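Side-chain contact in 4-alpha-glucanotransferase (Aquifex aeolicus, PDB 1TZ7), which belongs to the amylomaltase (disproportionating enzyme) family of 4-alpha-glucanotransferases, built around a parallel eight-stranded beta/alpha barrel: residues T31-P36 with K44-F49. Residues are numbered along the deposited sequence; the frame is centred on the assembly and turned at random.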
ATOM      1  N   THR A  31      -3.013  -8.115  -5.852  1.00 27.87           N
ATOM      2  CA  THR A  31      -4.309  -8.353  -6.518  1.00 25.07           C
ATOM      3  C   THR A  31      -4.143  -8.520  -8.022  1.00 22.75           C
ATOM      4  O   THR A  31      -4.931  -9.205  -8.661  1.00 21.76           O
ATOM      5  CB  THR A  31      -5.300  -7.193  -6.242  1.00 31.32           C
ATOM      6  OG1 THR A  31      -4.732  -5.948  -6.672  1.00 20.27           O
ATOM      7  CG2 THR A  31      -5.541  -7.011  -4.745  1.00 20.60           C
ATOM      8  N   SER A  32      -3.114  -7.882  -8.580  1.00 25.43           N
ATOM      9  CA  SER A  32      -2.904  -7.860 -10.031  1.00 25.36           C
ATOM     10  C   SER A  32      -2.289  -9.165 -10.565  1.00 24.16           C
ATOM     11  O   SER A  32      -2.267  -9.393 -11.774  1.00 25.39           O
ATOM     12  CB  SER A  32      -2.019  -6.673 -10.421  1.00 28.00           C
ATOM     13  OG  SER A  32      -2.629  -5.451 -10.063  1.00 28.86           O
ATOM     14  N   LEU A  33      -1.799 -10.013  -9.660  1.00 28.28           N
ATOM     15  CA  LEU A  33      -1.293 -11.350 -10.038  1.00 27.93           C
ATOM     16  C   LEU A  33      -2.401 -12.148 -10.732  1.00 28.21           C
ATOM     17  O   LEU A  33      -3.568 -12.052 -10.349  1.00 27.07           O
ATOM     18  CB  LEU A  33      -0.835 -12.120  -8.791  1.00 30.05           C
ATOM     19  CG  LEU A  33       0.643 -12.148  -8.338  1.00 31.66           C
ATOM     20  CD1 LEU A  33       1.657 -11.490  -9.238  1.00 25.15           C
ATOM     21  CD2 LEU A  33       0.854 -11.839  -6.850  1.00 29.03           C
ATOM     22  N   PRO A  34      -2.035 -12.939 -11.751  1.00 27.53           N
ATOM     23  CA  PRO A  34      -3.017 -13.703 -12.536  1.00 24.22           C
ATOM     24  C   PRO A  34      -3.426 -15.049 -11.896  1.00 26.21           C
ATOM     25  O   PRO A  34      -3.403 -16.081 -12.566  1.00 23.13           O
ATOM     26  CB  PRO A  34      -2.283 -13.939 -13.859  1.00 27.34           C
ATOM     27  CG  PRO A  34      -0.834 -14.021 -13.476  1.00 26.19           C
ATOM     28  CD  PRO A  34      -0.659 -13.139 -12.245  1.00 28.94           C
ATOM     29  N   SER A  35      -3.806 -15.022 -10.624  1.00 25.50           N
ATOM     30  CA  SER A  35      -4.235 -16.230  -9.928  1.00 24.00           C
ATOM     31  C   SER A  35      -5.647 -16.628 -10.366  1.00 32.52           C
ATOM     32  O   SER A  35      -6.413 -15.790 -10.834  1.00 22.70           O
ATOM     33  CB  SER A  35      -4.199 -16.011  -8.418  1.00 29.90           C
ATOM     34  OG  SER A  35      -2.924 -15.550  -8.001  1.00 29.16           O
ATOM     35  N   PRO A  36      -5.986 -17.911 -10.216  1.00 32.03           N
ATOM     36  CA  PRO A  36      -7.170 -18.476 -10.865  1.00 34.00           C
ATOM     37  C   PRO A  36      -8.495 -18.249 -10.115  1.00 31.19           C
ATOM     38  O   PRO A  36      -9.518 -18.725 -10.588  1.00 25.05           O
ATOM     39  CB  PRO A  36      -6.850 -19.989 -10.932  1.00 29.33           C
ATOM     40  CG  PRO A  36      -5.510 -20.168 -10.183  1.00 33.43           C
ATOM     41  CD  PRO A  36      -5.260 -18.920  -9.433  1.00 35.16           C
ATOM     42  N   LYS A  44       0.776 -19.725  -5.855  1.00 21.69           N
ATOM     43  CA  LYS A  44       1.662 -20.120  -6.959  1.00 27.36           C
ATOM     44  C   LYS A  44       2.139 -18.933  -7.821  1.00 33.23           C
ATOM     45  O   LYS A  44       3.311 -18.849  -8.172  1.00 25.08           O
ATOM     46  CB  LYS A  44       0.939 -21.148  -7.840  1.00 30.54           C
ATOM     47  CG  LYS A  44       1.682 -21.550  -9.102  1.00 40.72           C
ATOM     48  CD  LYS A  44       1.089 -22.846  -9.700  1.00 58.02           C
ATOM     49  CE  LYS A  44       0.987 -22.785 -11.228  1.00 69.97           C
ATOM     50  NZ  LYS A  44       2.201 -23.336 -11.897  1.00 72.78           N
ATOM     51  N   GLU A  45       1.225 -18.031  -8.157  1.00 27.30           N
ATOM     52  CA  GLU A  45       1.521 -16.960  -9.114  1.00 25.96           C
ATOM     53  C   GLU A  45       2.391 -15.867  -8.503  1.00 22.04           C
ATOM     54  O   GLU A  45       3.121 -15.178  -9.214  1.00 23.52           O
ATOM     55  CB  GLU A  45       0.225 -16.351  -9.652  1.00 29.18           C
ATOM     56  CG  GLU A  45      -0.549 -17.273 -10.576  1.00 26.41           C
ATOM     57  CD  GLU A  45       0.298 -17.798 -11.715  1.00 26.86           C
ATOM     58  OE1 GLU A  45       1.113 -17.020 -12.259  1.00 25.74           O
ATOM     59  OE2 GLU A  45       0.154 -18.985 -12.066  1.00 24.11           O
ATOM     60  N   ALA A  46       2.301 -15.703  -7.188  1.00 21.86           N
ATOM     61  CA  ALA A  46       3.215 -14.831  -6.465  1.00 24.48           C
ATOM     62  C   ALA A  46       4.644 -15.367  -6.545  1.00 26.73           C
ATOM     63  O   ALA A  46       5.586 -14.610  -6.757  1.00 24.39           O
ATOM     64  CB  ALA A  46       2.781 -14.694  -5.018  1.00 24.00           C
ATOM     65  N   TYR A  47       4.790 -16.680  -6.383  1.00 25.52           N
ATOM     66  CA  TYR A  47       6.104 -17.326  -6.451  1.00 26.06           C
ATOM     67  C   TYR A  47       6.668 -17.300  -7.870  1.00 32.18           C
ATOM     68  O   TYR A  47       7.864 -17.110  -8.061  1.00 26.91           O
ATOM     69  CB  TYR A  47       6.012 -18.765  -5.947  1.00 26.26           C
ATOM     70  CG  TYR A  47       5.815 -18.851  -4.459  1.00 27.91           C
ATOM     71  CD1 TYR A  47       6.903 -18.907  -3.597  1.00 29.02           C
ATOM     72  CD2 TYR A  47       4.540 -18.862  -3.907  1.00 22.29           C
ATOM     73  CE1 TYR A  47       6.723 -18.981  -2.223  1.00 25.70           C
ATOM     74  CE2 TYR A  47       4.348 -18.935  -2.536  1.00 29.19           C
ATOM     75  CZ  TYR A  47       5.437 -18.993  -1.702  1.00 28.06           C
ATOM     76  OH  TYR A  47       5.250 -19.064  -0.349  1.00 28.81           O
ATOM     77  N   ARG A  48       5.797 -17.485  -8.860  1.00 26.46           N
ATOM     78  CA  ARG A  48       6.197 -17.404 -10.265  1.00 27.71           C
ATOM     79  C   ARG A  48       6.699 -16.004 -10.609  1.00 23.58           C
ATOM     80  O   ARG A  48       7.621 -15.850 -11.401  1.00 23.13           O
ATOM     81  CB  ARG A  48       5.022 -17.773 -11.174  1.00 28.02           C
ATOM     82  CG  ARG A  48       5.345 -17.719 -12.677  1.00 36.62           C
ATOM     83  CD  ARG A  48       5.468 -19.091 -13.342  1.00 75.10           C
ATOM     84  NE  ARG A  48       4.228 -19.865 -13.251  1.00 83.62           N
ATOM     85  CZ  ARG A  48       3.133 -19.630 -13.980  1.00 70.96           C
ATOM     86  NH1 ARG A  48       3.112 -18.638 -14.868  1.00 78.08           N
ATOM     87  NH2 ARG A  48       2.058 -20.392 -13.819  1.00 60.59           N
ATOM     88  N   PHE A  49       6.083 -14.990 -10.007  1.00 26.04           N
ATOM     89  CA  PHE A  49       6.470 -13.611 -10.247  1.00 28.24           C
ATOM     90  C   PHE A  49       7.823 -13.307  -9.611  1.00 26.57           C
ATOM     91  O   PHE A  49       8.648 -12.629 -10.202  1.00 28.12           O
ATOM     92  CB  PHE A  49       5.411 -12.650  -9.705  1.00 24.88           C
ATOM     93  CG  PHE A  49       5.817 -11.206  -9.773  1.00 24.60           C
ATOM     94  CD1 PHE A  49       5.962 -10.571 -10.998  1.00 26.29           C
ATOM     95  CD2 PHE A  49       6.068 -10.480  -8.609  1.00 27.97           C
ATOM     96  CE1 PHE A  49       6.345  -9.238 -11.066  1.00 33.52           C
ATOM     97  CE2 PHE A  49       6.453  -9.137  -8.675  1.00 26.97           C
ATOM     98  CZ  PHE A  49       6.591  -8.521  -9.895  1.00 32.96           C
TER
HETATM   99  O   HOH W   1      -1.663 -17.962  -7.149  1.00 50.91           O
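Ser35 OG is gripped by two groups: a water that it meets at 2.9 Å, and the backbone N-H of Asp41 in the loop that follows. The same water accepts the N-H of Glu45, 3.1 Å from Glu45 N, so a single bridge ties the serine to the first turn of helix 44-56. This is the loop joining strand 23-27 of the parallel beta/alpha barrel to that helix, folded back on the helix it leads into. A chi1 of -54° puts Ser35 OG beside its own backbone N, anti to the carbonyl carbon, and 3.6 Å from Glu45 CB.

Pro34, the centre of an inverse gamma turn whose weak closing bond runs from Ser35 N to Leu33 O, lies across the Glu45 chain, the two side chains meeting at nearly a right angle. Glu45 CG is 3.7 Å from Pro34 O. The bend at chi2 (-53°) then turns the carboxylate so that OE1 approaches the proline ring at CG. On the side away from Pro34, Glu45 OE2 comes 2.9 Å from Arg48 NH2, but that oxygen lies well out of the guanidinium plane, so the pairing is one of charge without a directed N-H.

Leu33 supplies the apolar half, buried where helix 192-218 backs Ala46 through Leu212 and Trp61 meets the Phe49 ring edge-to-face. Its two methyls part: CD2 rests 3.9 Å from Ala46 CB, and CD1 sits 4.0 Å from Phe49 CB.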